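Local coordinates for protein prephenate dehydratase:Amino acid-binding ACT (Brucella abortus, PDB 6VH5) that probably catalyses the conversion of prephenate to phenylpyruvate in phenylalanine biosynthesis, and binds phenylalanine at its ACT domain, at residues A40-F45 and D69-I73; G236-V242 and S273-L278. One frame throughout, in Å; residues are numbered along the deposited sequence.

The two contacts lie in different parts of the chain and do not touch. Their centres are 32 Å apart, and their nearest atoms about 21 Å. Contact 1 (40-45 with 69-73) packs a helix on a sheet strand in the prephenate dehydratase region. There the side chain of Ala40 lies about 7 Å from that of Thr194, which is predicted to be essential for activity. Contact 2 (236-242 with 273-278) joins the two helices of the ACT domain, with the side chain of Phe237 about 6 Å from a bound phenylalanine. The pair thus samples the probable catalytic part and the part that holds the amino acid product of the pathway.

Contact 1 of 2, residues A40-F45 and D69-I73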
ATOM      1  N   ALA A  40     -18.513  -0.498  -5.573  1.00 45.28           N
ATOM      2  CA  ALA A  40     -18.174  -1.819  -6.095  1.00 48.39           C
ATOM      3  C   ALA A  40     -19.148  -2.885  -5.587  1.00 51.36           C
ATOM      4  O   ALA A  40     -19.644  -3.704  -6.371  1.00 51.53           O
ATOM      5  CB  ALA A  40     -16.731  -2.166  -5.731  1.00 40.37           C
ATOM      6  N   CYS A  41     -19.474  -2.862  -4.289  1.00 54.83           N
ATOM      7  CA  CYS A  41     -20.420  -3.839  -3.745  1.00 53.66           C
ATOM      8  C   CYS A  41     -21.753  -3.777  -4.485  1.00 61.05           C
ATOM      9  O   CYS A  41     -22.324  -4.811  -4.853  1.00 59.96           O
ATOM     10  CB  CYS A  41     -20.651  -3.595  -2.249  1.00 47.01           C
ATOM     11  SG  CYS A  41     -19.237  -3.755  -1.130  1.00 46.35           S
ATOM     12  N   ARG A  42     -22.261  -2.560  -4.716  1.00 58.26           N
ATOM     13  CA  ARG A  42     -23.570  -2.414  -5.342  1.00 55.58           C
ATOM     14  C   ARG A  42     -23.536  -2.770  -6.820  1.00 62.74           C
ATOM     15  O   ARG A  42     -24.513  -3.321  -7.343  1.00 66.86           O
ATOM     16  CB  ARG A  42     -24.092  -0.987  -5.155  1.00 59.39           C
ATOM     17  CG  ARG A  42     -24.486  -0.632  -3.731  1.00 65.59           C
ATOM     18  CD  ARG A  42     -24.689   0.865  -3.615  1.00 72.82           C
ATOM     19  NE  ARG A  42     -24.835   1.302  -2.234  1.00 73.97           N
ATOM     20  CZ  ARG A  42     -25.992   1.653  -1.682  1.00 77.33           C
ATOM     21  NH1 ARG A  42     -27.109   1.645  -2.404  1.00 78.63           N
ATOM     22  NH2 ARG A  42     -26.027   2.037  -0.413  1.00 70.40           N
ATOM     23  N   ASN A  43     -22.429  -2.473  -7.507  1.00 58.31           N
ATOM     24  CA  ASN A  43     -22.352  -2.797  -8.926  1.00 64.32           C
ATOM     25  C   ASN A  43     -22.259  -4.299  -9.134  1.00 64.43           C
ATOM     26  O   ASN A  43     -22.940  -4.859 -10.005  1.00 69.49           O
ATOM     27  CB  ASN A  43     -21.143  -2.120  -9.574  1.00 61.73           C
ATOM     28  CG  ASN A  43     -21.258  -0.611  -9.599  1.00 65.33           C
ATOM     29  OD1 ASN A  43     -22.279  -0.036  -9.195  1.00 67.75           O
ATOM     30  ND2 ASN A  43     -20.219   0.042 -10.109  1.00 57.92           N
ATOM     31  N   MET A  44     -21.439  -4.973  -8.332  1.00 60.58           N
ATOM     32  CA  MET A  44     -21.169  -6.387  -8.558  1.00 60.41           C
ATOM     33  C   MET A  44     -22.187  -7.292  -7.885  1.00 59.08           C
ATOM     34  O   MET A  44     -22.564  -8.322  -8.455  1.00 57.95           O
ATOM     35  CB  MET A  44     -19.767  -6.740  -8.064  1.00 55.79           C
ATOM     36  CG  MET A  44     -19.324  -8.115  -8.498  1.00 58.61           C
ATOM     37  SD  MET A  44     -17.584  -8.415  -8.154  1.00 57.96           S
ATOM     38  CE  MET A  44     -17.417 -10.071  -8.823  1.00 49.41           C
ATOM     39  N   PHE A  45     -22.642  -6.916  -6.688  1.00 70.80           N
ATOM     40  CA  PHE A  45     -23.614  -7.684  -5.912  1.00 75.79           C
ATOM     41  C   PHE A  45     -24.815  -6.788  -5.615  1.00 79.63           C
ATOM     42  O   PHE A  45     -25.016  -6.350  -4.473  1.00 75.68           O
ATOM     43  CB  PHE A  45     -22.987  -8.231  -4.628  1.00 68.63           C
ATOM     44  CG  PHE A  45     -21.806  -9.132  -4.871  1.00 63.85           C
ATOM     45  CD1 PHE A  45     -21.987 -10.491  -5.102  1.00 64.02           C
ATOM     46  CD2 PHE A  45     -20.515  -8.617  -4.900  1.00 65.66           C
ATOM     47  CE1 PHE A  45     -20.898 -11.325  -5.347  1.00 65.63           C
ATOM     48  CE2 PHE A  45     -19.415  -9.443  -5.150  1.00 62.83           C
ATOM     49  CZ  PHE A  45     -19.608 -10.800  -5.371  1.00 62.89           C
ATOM     50  N   ASP A  69     -21.323 -12.216   4.601  1.00 64.28           N
ATOM     51  CA  ASP A  69     -21.021 -13.373   3.769  1.00 61.77           C
ATOM     52  C   ASP A  69     -19.762 -13.159   2.937  1.00 58.42           C
ATOM     53  O   ASP A  69     -19.007 -14.112   2.716  1.00 66.57           O
ATOM     54  CB  ASP A  69     -22.204 -13.668   2.851  1.00 63.16           C
ATOM     55  CG  ASP A  69     -23.489 -13.901   3.612  1.00 70.98           C
ATOM     56  OD1 ASP A  69     -23.421 -14.182   4.828  1.00 74.91           O
ATOM     57  OD2 ASP A  69     -24.566 -13.783   2.991  1.00 76.79           O
ATOM     58  N   LEU A  70     -19.501 -11.923   2.508  1.00 48.97           N
ATOM     59  CA  LEU A  70     -18.379 -11.608   1.635  1.00 62.85           C
ATOM     60  C   LEU A  70     -17.771 -10.278   2.057  1.00 66.70           C
ATOM     61  O   LEU A  70     -18.414  -9.461   2.727  1.00 67.63           O
ATOM     62  CB  LEU A  70     -18.798 -11.505   0.158  1.00 55.72           C
ATOM     63  CG  LEU A  70     -19.523 -12.645  -0.553  1.00 56.63           C
ATOM     64  CD1 LEU A  70     -20.031 -12.166  -1.920  1.00 49.72           C
ATOM     65  CD2 LEU A  70     -18.602 -13.845  -0.700  1.00 56.61           C
ATOM     66  N   ALA A  71     -16.543 -10.035   1.598  1.00 59.81           N
ATOM     67  CA  ALA A  71     -15.877  -8.761   1.824  1.00 57.36           C
ATOM     68  C   ALA A  71     -15.318  -8.239   0.509  1.00 58.34           C
ATOM     69  O   ALA A  71     -14.751  -9.005  -0.282  1.00 55.52           O
ATOM     70  CB  ALA A  71     -14.748  -8.887   2.858  1.00 42.27           C
ATOM     71  N   MET A  72     -15.469  -6.926   0.292  1.00 57.26           N
ATOM     72  CA  MET A  72     -15.007  -6.259  -0.923  1.00 55.81           C
ATOM     73  C   MET A  72     -13.793  -5.408  -0.565  1.00 58.19           C
ATOM     74  O   MET A  72     -13.935  -4.343   0.047  1.00 62.61           O
ATOM     75  CB  MET A  72     -16.127  -5.418  -1.534  1.00 49.52           C
ATOM     76  CG  MET A  72     -15.748  -4.696  -2.821  1.00 53.80           C
ATOM     77  SD  MET A  72     -15.672  -5.714  -4.323  1.00 52.37           S
ATOM     78  CE  MET A  72     -17.410  -5.996  -4.645  1.00 54.42           C
ATOM     79  N   ILE A  73     -12.611  -5.858  -0.977  1.00 53.37           N
ATOM     80  CA  ILE A  73     -11.341  -5.304  -0.524  1.00 55.97           C
ATOM     81  C   ILE A  73     -10.563  -4.773  -1.721  1.00 60.93           C
ATOM     82  O   ILE A  73     -10.328  -5.510  -2.679  1.00 53.89           O
ATOM     83  CB  ILE A  73     -10.492  -6.340   0.229  1.00 58.17           C
ATOM     84  CG1 ILE A  73     -11.281  -6.929   1.408  1.00 61.84           C
ATOM     85  CG2 ILE A  73      -9.157  -5.716   0.637  1.00 49.73           C
ATOM     86  CD1 ILE A  73     -11.775  -5.902   2.397  1.00 55.58           C
TER
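Met72 reaches from its strand and meets Ala40, Cys41 and Met44 of helix 36-44 and Phe45 just past its end. Its CG stands anti to the backbone N (chi1 -179°), which carries the chain out toward the helix. Bends at chi2 and chi3 then turn the methyl CE in toward the last turn of the helix. CB lies 3.5 Å from SG of Cys41. SD packs 4.0 Å from CB of Ala40. The methyl CE ends the chain 3.6 Å from the backbone O of Ala40. That oxygen already accepts the helical bond from Met44 N, so the methyl only packs beside it. CE also sits at the edge of the Phe45 ring, near its plane, 4.0 Å from CE2.

Leu70 takes one face of the same ring. Its CD1 makes a CH-pi contact 3.9 Å from the ring centroid, offset toward the CE1 and CZ rim. Phe45 is the first residue to leave helical geometry. Its N still bonds to Cys41 O, which ties the base of the aromatic side chain to the last turn. Between side chains the contact is wholly apolar.

The helix runs at 120° to the strand, with the axes of the two segments 9.7 Å apart. Strands 26-30 and 193-200 flank strand 70-77 in the sheet. Ile27 of the first touches Cys41, Phe45 and Met72, while Phe196 of the second touches Ala40 and Met72.

Contact 2 of 2, residues G236-V242 and S273-L278; sequences GFATNGV and SVQLAL. With EDO (1,2-ethanediol), chain K.
The two helices of the ACT domain pack against each other here, through Ala277 on one side and Gly236 and Phe237 on the other. CB of Ala277 lies 3.5 Å from the backbone O of Gly236 and 3.6 Å from CD1 of Phe237, approaching that ring obliquely. Gly236 has no side chain, and its CA comes within 4.0 Å of the CA of Ala277. CD2 of Leu278 reaches the ring edge at CZ.

The segments run nearly antiparallel, at 149°, with axes 8.3 Å apart. In the beta-alpha-beta-beta-alpha-beta ACT fold both helices lie on one side of the four-stranded antiparallel sheet. Ile265 of strand 258-266, on the sheet side, touches Phe237, Val242 and Val274.

Farther along, Asn240 lies against Ser273 and Leu276. Its ND2 turns back to Gly236 O at 3.0 Å, a nearly straight bond (165°) on a carbonyl lone pair. This fixes the amide, whose OD1 then packs 3.5 Å from CD1 of Leu276. Past the positive-phi Gly241, CG2 of Val242 faces Ala277 CB at 4.1 Å. On another side of Phe237, an ethanediol, probably from the crystallisation liquor, places C2 near CB of Phe237; it is hydrogen-bonded to Ala228 N and Tyr231 N of the second subunit.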
ATOM      1  N   GLY A 236       8.146 -23.286 -15.055  1.00 50.27           N
ATOM      2  CA  GLY A 236       7.046 -24.106 -15.529  1.00 52.86           C
ATOM      3  C   GLY A 236       5.979 -23.291 -16.228  1.00 52.22           C
ATOM      4  O   GLY A 236       5.385 -23.741 -17.213  1.00 54.57           O
ATOM      5  N   PHE A 237       5.723 -22.078 -15.734  1.00 50.78           N
ATOM      6  CA  PHE A 237       4.769 -21.212 -16.417  1.00 46.11           C
ATOM      7  C   PHE A 237       5.315 -20.777 -17.770  1.00 45.37           C
ATOM      8  O   PHE A 237       4.570 -20.723 -18.756  1.00 46.11           O
ATOM      9  CB  PHE A 237       4.423 -20.006 -15.550  1.00 38.90           C
ATOM     10  CG  PHE A 237       3.929 -20.369 -14.185  1.00 46.91           C
ATOM     11  CD1 PHE A 237       2.625 -20.790 -14.002  1.00 44.73           C
ATOM     12  CD2 PHE A 237       4.762 -20.279 -13.079  1.00 53.79           C
ATOM     13  CE1 PHE A 237       2.169 -21.150 -12.752  1.00 47.09           C
ATOM     14  CE2 PHE A 237       4.304 -20.624 -11.816  1.00 51.79           C
ATOM     15  CZ  PHE A 237       3.007 -21.060 -11.654  1.00 49.60           C
ATOM     16  N   ALA A 238       6.630 -20.545 -17.844  1.00 42.94           N
ATOM     17  CA  ALA A 238       7.256 -20.062 -19.073  1.00 44.80           C
ATOM     18  C   ALA A 238       7.101 -21.051 -20.228  1.00 49.17           C
ATOM     19  O   ALA A 238       6.784 -20.654 -21.356  1.00 50.22           O
ATOM     20  CB  ALA A 238       8.738 -19.775 -18.812  1.00 40.00           C
ATOM     21  N   THR A 239       7.341 -22.345 -19.972  1.00 49.21           N
ATOM     22  CA  THR A 239       7.315 -23.353 -21.026  1.00 46.59           C
ATOM     23  C   THR A 239       5.945 -23.993 -21.228  1.00 49.00           C
ATOM     24  O   THR A 239       5.812 -24.877 -22.078  1.00 49.10           O
ATOM     25  CB  THR A 239       8.363 -24.457 -20.763  1.00 54.50           C
ATOM     26  OG1 THR A 239       8.137 -25.041 -19.472  1.00 57.11           O
ATOM     27  CG2 THR A 239       9.794 -23.904 -20.843  1.00 39.33           C
ATOM     28  N   ASN A 240       4.931 -23.622 -20.455  1.00 48.85           N
ATOM     29  CA  ASN A 240       3.606 -24.173 -20.693  1.00 48.01           C
ATOM     30  C   ASN A 240       2.599 -23.136 -21.166  1.00 50.41           C
ATOM     31  O   ASN A 240       1.434 -23.483 -21.403  1.00 50.59           O
ATOM     32  CB  ASN A 240       3.110 -24.883 -19.436  1.00 47.96           C
ATOM     33  CG  ASN A 240       3.735 -26.245 -19.288  1.00 52.15           C
ATOM     34  OD1 ASN A 240       3.341 -27.181 -19.976  1.00 55.13           O
ATOM     35  ND2 ASN A 240       4.753 -26.355 -18.436  1.00 44.35           N
ATOM     36  N   GLY A 241       3.038 -21.902 -21.401  1.00 45.03           N
ATOM     37  CA  GLY A 241       2.149 -20.875 -21.895  1.00 49.80           C
ATOM     38  C   GLY A 241       1.153 -20.385 -20.879  1.00 53.76           C
ATOM     39  O   GLY A 241       0.033 -20.012 -21.247  1.00 63.40           O
ATOM     40  N   VAL A 242       1.533 -20.361 -19.606  1.00 52.43           N
ATOM     41  CA  VAL A 242       0.683 -19.819 -18.553  1.00 46.15           C
ATOM     42  C   VAL A 242       1.080 -18.363 -18.348  1.00 50.26           C
ATOM     43  O   VAL A 242       2.229 -18.072 -17.992  1.00 55.40           O
ATOM     44  CB  VAL A 242       0.835 -20.611 -17.249  1.00 40.85           C
ATOM     45  CG1 VAL A 242      -0.167 -20.110 -16.225  1.00 52.86           C
ATOM     46  CG2 VAL A 242       0.690 -22.094 -17.489  1.00 42.91           C
ATOM     47  N   SER A 273      -1.961 -27.712 -18.711  1.00 59.49           N
ATOM     48  CA  SER A 273      -0.833 -26.790 -18.742  1.00 54.24           C
ATOM     49  C   SER A 273      -0.564 -26.190 -17.369  1.00 55.28           C
ATOM     50  O   SER A 273       0.588 -26.153 -16.917  1.00 56.70           O
ATOM     51  CB  SER A 273      -1.091 -25.703 -19.777  1.00 57.61           C
ATOM     52  OG  SER A 273      -0.832 -26.211 -21.081  1.00 65.28           O
ATOM     53  N   VAL A 274      -1.619 -25.772 -16.665  1.00 56.54           N
ATOM     54  CA  VAL A 274      -1.437 -25.218 -15.332  1.00 48.15           C
ATOM     55  C   VAL A 274      -1.000 -26.306 -14.365  1.00 49.61           C
ATOM     56  O   VAL A 274      -0.106 -26.104 -13.532  1.00 52.38           O
ATOM     57  CB  VAL A 274      -2.733 -24.526 -14.873  1.00 55.03           C
ATOM     58  CG1 VAL A 274      -2.556 -23.933 -13.485  1.00 43.05           C
ATOM     59  CG2 VAL A 274      -3.130 -23.438 -15.881  1.00 59.83           C
ATOM     60  N   GLN A 275      -1.602 -27.486 -14.484  1.00 52.60           N
ATOM     61  CA  GLN A 275      -1.215 -28.620 -13.654  1.00 53.70           C
ATOM     62  C   GLN A 275       0.284 -28.885 -13.753  1.00 61.19           C
ATOM     63  O   GLN A 275       0.955 -29.095 -12.734  1.00 67.10           O
ATOM     64  CB  GLN A 275      -2.018 -29.845 -14.087  1.00 47.11           C
ATOM     65  CG  GLN A 275      -2.138 -30.952 -13.092  1.00 68.04           C
ATOM     66  CD  GLN A 275      -2.919 -32.131 -13.656  1.00 87.79           C
ATOM     67  OE1 GLN A 275      -2.417 -33.252 -13.700  1.00102.12           O
ATOM     68  NE2 GLN A 275      -4.133 -31.873 -14.126  1.00 92.92           N
ATOM     69  N   LEU A 276       0.836 -28.838 -14.969  1.00 57.36           N
ATOM     70  CA  LEU A 276       2.261 -29.098 -15.143  1.00 54.67           C
ATOM     71  C   LEU A 276       3.109 -27.978 -14.549  1.00 58.38           C
ATOM     72  O   LEU A 276       4.052 -28.238 -13.791  1.00 60.39           O
ATOM     73  CB  LEU A 276       2.573 -29.262 -16.627  1.00 53.07           C
ATOM     74  CG  LEU A 276       2.129 -30.527 -17.342  1.00 55.35           C
ATOM     75  CD1 LEU A 276       2.375 -30.387 -18.829  1.00 53.36           C
ATOM     76  CD2 LEU A 276       2.905 -31.694 -16.797  1.00 54.29           C
ATOM     77  N   ALA A 277       2.750 -26.720 -14.841  1.00 50.85           N
ATOM     78  CA  ALA A 277       3.485 -25.585 -14.293  1.00 44.52           C
ATOM     79  C   ALA A 277       3.505 -25.620 -12.770  1.00 52.38           C
ATOM     80  O   ALA A 277       4.567 -25.489 -12.150  1.00 57.08           O
ATOM     81  CB  ALA A 277       2.857 -24.274 -14.779  1.00 40.46           C
ATOM     82  N   LEU A 278       2.343 -25.845 -12.148  1.00 54.76           N
ATOM     83  CA  LEU A 278       2.297 -25.896 -10.687  1.00 59.08           C
ATOM     84  C   LEU A 278       3.116 -27.067 -10.156  1.00 58.61           C
ATOM     85  O   LEU A 278       3.750 -26.961  -9.098  1.00 61.12           O
ATOM     86  CB  LEU A 278       0.844 -25.968 -10.198  1.00 55.93           C
ATOM     87  CG  LEU A 278       0.036 -24.668 -10.348  1.00 51.59           C
ATOM     88  CD1 LEU A 278      -1.440 -24.821  -9.918  1.00 40.26           C
ATOM     89  CD2 LEU A 278       0.710 -23.560  -9.549  1.00 48.97           C
TER
HETATM   90  C1  EDO K 302       7.013 -16.309 -16.314  1.00 65.82           C
HETATM   91  O1  EDO K 302       7.244 -15.278 -17.292  1.00 49.93           O
HETATM   92  C2  EDO K 302       5.644 -16.976 -16.497  1.00 65.65           C
HETATM   93  O2  EDO K 302       5.016 -16.625 -17.740  1.00 58.93           O